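Local coordinates for protein mitochondrial edited mRNA stability factor 1 (Trypanosoma brucei, PDB 6NL1) that processes the 5' ends of mitochondrial mRNAs and, as a Nudix-family RNA-binding protein, probably stabilises edited transcripts, at residues 219-224 against 331-336. Numbering follows the deposited sequence.
Sequences MLRRIN and RAWAQL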
ATOM      1  N   MET A 219     -10.297  -9.991   8.299  1.00 26.49           N
ATOM      2  CA  MET A 219      -9.171 -10.056   7.379  1.00 21.00           C
ATOM      3  C   MET A 219      -9.570 -10.484   5.961  1.00 28.91           C
ATOM      4  O   MET A 219     -10.561 -11.188   5.775  1.00 25.25           O
ATOM      5  CB  MET A 219      -8.112 -11.005   7.936  1.00 19.65           C
ATOM      6  CG  MET A 219      -7.665 -10.605   9.342  1.00 28.16           C
ATOM      7  SD  MET A 219      -6.061 -11.266   9.763  1.00 40.44           S
ATOM      8  CE  MET A 219      -6.236 -12.949   9.224  1.00155.59           C
ATOM      9  N   LEU A 220      -8.785 -10.047   4.975  1.00 18.03           N
ATOM     10  CA  LEU A 220      -8.975 -10.426   3.579  1.00 27.13           C
ATOM     11  C   LEU A 220      -7.652 -10.938   3.038  1.00 26.47           C
ATOM     12  O   LEU A 220      -6.606 -10.730   3.646  1.00 25.94           O
ATOM     13  CB  LEU A 220      -9.373  -9.218   2.720  1.00 29.59           C
ATOM     14  CG  LEU A 220     -10.638  -8.417   3.013  1.00 51.91           C
ATOM     15  CD1 LEU A 220     -10.295  -7.198   3.847  1.00 35.97           C
ATOM     16  CD2 LEU A 220     -11.310  -7.997   1.697  1.00 33.29           C
ATOM     17  N   ARG A 221      -7.699 -11.586   1.878  1.00 20.78           N
ATOM     18  CA  ARG A 221      -6.481 -11.994   1.193  1.00 22.92           C
ATOM     19  C   ARG A 221      -6.470 -11.414  -0.214  1.00 25.93           C
ATOM     20  O   ARG A 221      -7.263 -11.806  -1.063  1.00 25.28           O
ATOM     21  CB  ARG A 221      -6.369 -13.518   1.167  1.00 18.44           C
ATOM     22  CG  ARG A 221      -6.240 -14.126   2.578  1.00 24.95           C
ATOM     23  CD  ARG A 221      -6.009 -15.622   2.526  1.00 26.14           C
ATOM     24  NE  ARG A 221      -4.662 -15.960   2.064  1.00 23.62           N
ATOM     25  CZ  ARG A 221      -4.314 -17.186   1.684  1.00 29.26           C
ATOM     26  NH1 ARG A 221      -5.211 -18.168   1.720  1.00 18.78           N
ATOM     27  NH2 ARG A 221      -3.084 -17.437   1.276  1.00 23.12           N
ATOM     28  N   ARG A 222      -5.579 -10.459  -0.441  1.00 27.05           N
ATOM     29  CA  ARG A 222      -5.509  -9.765  -1.710  1.00 26.94           C
ATOM     30  C   ARG A 222      -4.530 -10.468  -2.640  1.00 21.96           C
ATOM     31  O   ARG A 222      -3.396 -10.768  -2.263  1.00 31.85           O
ATOM     32  CB  ARG A 222      -5.068  -8.315  -1.492  1.00 28.07           C
ATOM     33  CG  ARG A 222      -5.071  -7.439  -2.758  1.00 32.16           C
ATOM     34  CD  ARG A 222      -4.348  -6.121  -2.486  1.00 34.61           C
ATOM     35  NE  ARG A 222      -2.960  -6.367  -2.086  1.00 42.83           N
ATOM     36  CZ  ARG A 222      -2.257  -5.599  -1.254  1.00 45.91           C
ATOM     37  NH1 ARG A 222      -2.798  -4.511  -0.711  1.00 28.26           N
ATOM     38  NH2 ARG A 222      -1.006  -5.925  -0.959  1.00 40.74           N
ATOM     39  N   ILE A 223      -4.971 -10.716  -3.863  1.00 25.57           N
ATOM     40  CA  ILE A 223      -4.129 -11.339  -4.871  1.00 23.00           C
ATOM     41  C   ILE A 223      -3.350 -10.228  -5.546  1.00 31.12           C
ATOM     42  O   ILE A 223      -3.933  -9.287  -6.070  1.00 29.33           O
ATOM     43  CB  ILE A 223      -4.985 -12.096  -5.893  1.00 34.70           C
ATOM     44  CG1 ILE A 223      -5.839 -13.146  -5.170  1.00 30.35           C
ATOM     45  CG2 ILE A 223      -4.106 -12.717  -7.013  1.00 22.74           C
ATOM     46  CD1 ILE A 223      -6.917 -13.793  -6.054  1.00 34.28           C
ATOM     47  N   ASN A 224      -2.029 -10.319  -5.504  1.00 23.37           N
ATOM     48  CA  ASN A 224      -1.195  -9.250  -6.030  1.00 29.73           C
ATOM     49  C   ASN A 224      -0.816  -9.483  -7.496  1.00 32.53           C
ATOM     50  O   ASN A 224      -0.873 -10.604  -7.984  1.00 37.51           O
ATOM     51  CB  ASN A 224       0.028  -9.066  -5.131  1.00 27.56           C
ATOM     52  CG  ASN A 224      -0.361  -8.686  -3.705  1.00 29.48           C
ATOM     53  OD1 ASN A 224      -1.062  -7.701  -3.501  1.00 31.12           O
ATOM     54  ND2 ASN A 224       0.075  -9.481  -2.716  1.00 23.21           N
ATOM     55  N   ARG A 331      -5.161 -23.389   5.017  1.00 22.84           N
ATOM     56  CA  ARG A 331      -6.087 -24.291   5.711  1.00 39.29           C
ATOM     57  C   ARG A 331      -6.965 -23.562   6.726  1.00 32.79           C
ATOM     58  O   ARG A 331      -8.157 -23.857   6.858  1.00 33.98           O
ATOM     59  CB  ARG A 331      -5.336 -25.455   6.374  1.00 33.74           C
ATOM     60  CG  ARG A 331      -4.418 -26.213   5.406  1.00 39.89           C
ATOM     61  CD  ARG A 331      -3.929 -27.549   5.971  1.00 44.16           C
ATOM     62  NE  ARG A 331      -3.157 -27.394   7.203  1.00 38.09           N
ATOM     63  CZ  ARG A 331      -1.838 -27.213   7.256  1.00 42.41           C
ATOM     64  NH1 ARG A 331      -1.115 -27.160   6.142  1.00 36.86           N
ATOM     65  NH2 ARG A 331      -1.237 -27.089   8.434  1.00 34.60           N
ATOM     66  N   ALA A 332      -6.379 -22.608   7.437  1.00 26.53           N
ATOM     67  CA  ALA A 332      -7.152 -21.784   8.359  1.00 29.81           C
ATOM     68  C   ALA A 332      -8.168 -20.958   7.559  1.00 36.56           C
ATOM     69  O   ALA A 332      -9.302 -20.770   7.979  1.00 30.63           O
ATOM     70  CB  ALA A 332      -6.230 -20.873   9.160  1.00 26.20           C
ATOM     71  N   TRP A 333      -7.744 -20.465   6.400  1.00 25.49           N
ATOM     72  CA  TRP A 333      -8.618 -19.687   5.526  1.00 26.87           C
ATOM     73  C   TRP A 333      -9.797 -20.527   5.038  1.00 29.12           C
ATOM     74  O   TRP A 333     -10.940 -20.071   5.039  1.00 30.95           O
ATOM     75  CB  TRP A 333      -7.816 -19.142   4.338  1.00 28.63           C
ATOM     76  CG  TRP A 333      -8.509 -18.056   3.583  1.00 25.76           C
ATOM     77  CD1 TRP A 333      -9.059 -18.145   2.342  1.00 25.60           C
ATOM     78  CD2 TRP A 333      -8.729 -16.707   4.026  1.00 22.06           C
ATOM     79  NE1 TRP A 333      -9.610 -16.939   1.980  1.00 31.00           N
ATOM     80  CE2 TRP A 333      -9.422 -16.040   2.996  1.00 29.83           C
ATOM     81  CE3 TRP A 333      -8.407 -16.002   5.191  1.00 34.31           C
ATOM     82  CZ2 TRP A 333      -9.804 -14.703   3.095  1.00 40.53           C
ATOM     83  CZ3 TRP A 333      -8.781 -14.672   5.287  1.00 34.43           C
ATOM     84  CH2 TRP A 333      -9.468 -14.037   4.243  1.00 29.42           C
ATOM     85  N   ALA A 334      -9.523 -21.759   4.621  1.00 26.61           N
ATOM     86  CA  ALA A 334     -10.590 -22.641   4.147  1.00 26.27           C
ATOM     87  C   ALA A 334     -11.575 -22.903   5.280  1.00 30.25           C
ATOM     88  O   ALA A 334     -12.778 -23.033   5.079  1.00 30.94           O
ATOM     89  CB  ALA A 334     -10.006 -23.959   3.639  1.00 26.92           C
ATOM     90  N   GLN A 335     -11.048 -22.966   6.487  1.00 32.37           N
ATOM     91  CA  GLN A 335     -11.855 -23.270   7.655  1.00 37.39           C
ATOM     92  C   GLN A 335     -12.717 -22.078   8.071  1.00 39.51           C
ATOM     93  O   GLN A 335     -13.885 -22.240   8.397  1.00 33.37           O
ATOM     94  CB  GLN A 335     -10.917 -23.667   8.793  1.00 33.95           C
ATOM     95  CG  GLN A 335     -11.554 -24.212  10.044  1.00 79.77           C
ATOM     96  CD  GLN A 335     -10.493 -24.607  11.063  1.00110.45           C
ATOM     97  OE1 GLN A 335     -10.682 -24.456  12.273  1.00102.68           O
ATOM     98  NE2 GLN A 335      -9.357 -25.105  10.567  1.00 80.45           N
ATOM     99  N   LEU A 336     -12.145 -20.877   8.028  1.00 32.40           N
ATOM    100  CA  LEU A 336     -12.763 -19.716   8.665  1.00 32.57           C
ATOM    101  C   LEU A 336     -13.328 -18.665   7.713  1.00 36.91           C
ATOM    102  O   LEU A 336     -14.249 -17.934   8.072  1.00 31.53           O
ATOM    103  CB  LEU A 336     -11.744 -19.041   9.590  1.00 26.71           C
ATOM    104  CG  LEU A 336     -11.289 -19.864  10.797  1.00 40.24           C
ATOM    105  CD1 LEU A 336     -10.127 -19.172  11.482  1.00 29.59           C
ATOM    106  CD2 LEU A 336     -12.455 -20.098  11.774  1.00 30.84           C
TER
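R221 lays its aliphatic chain over one face of the W333 indole, and this one pair makes up most of the contact between strand 216-223 and helix 328-336. The arginine chain is antiparallel to that of the tryptophan, its root over the benzene end of the indole and its tip at the pyrrole end. CG of R221 sits 3.6 Å from CH2 of W333. One carbon further out, R221 CD comes to 3.3 Å from W333 CD2. That methylene makes a CH-pi contact, 3.5 Å from the centroid of the five-membered ring.

Past CD the chain bends, chi3 being 72°, and the guanidinium is carried beyond CG of W333 toward its CB. NH1 of R221 is 3.8 Å from W333 CG. The cation-pi geometry holds, with R221 CZ 4.9 Å from the centroid of the five-membered ring. It lies 19° off the ring normal. Yet the guanidinium plane stands 78° to the indole and presents its edge rather than stacking flat. R221 NH1 forms a salt bridge with D330, just ahead on the same helix.

Backbone supplies the remaining contacts. The far end of the indole, CH2 of W333, reaches the strand main chain, where O of M219 lies near the ring plane at 3.4 Å; CA of L220 touches the same carbon obliquely. W333 gets there with its CG anti to the backbone N, and A344 and M346 of strand 343-346 also pack on it, as does the ring of W317.

No hydrogen bond links the two segments directly. Between them the join rests on carbon packing and the cation-pi contact, while the R221-D330 salt bridge adds a polar tie between strand and helix. The buried charge of R221 is probably offset by D330 and eased by the indole pi cloud.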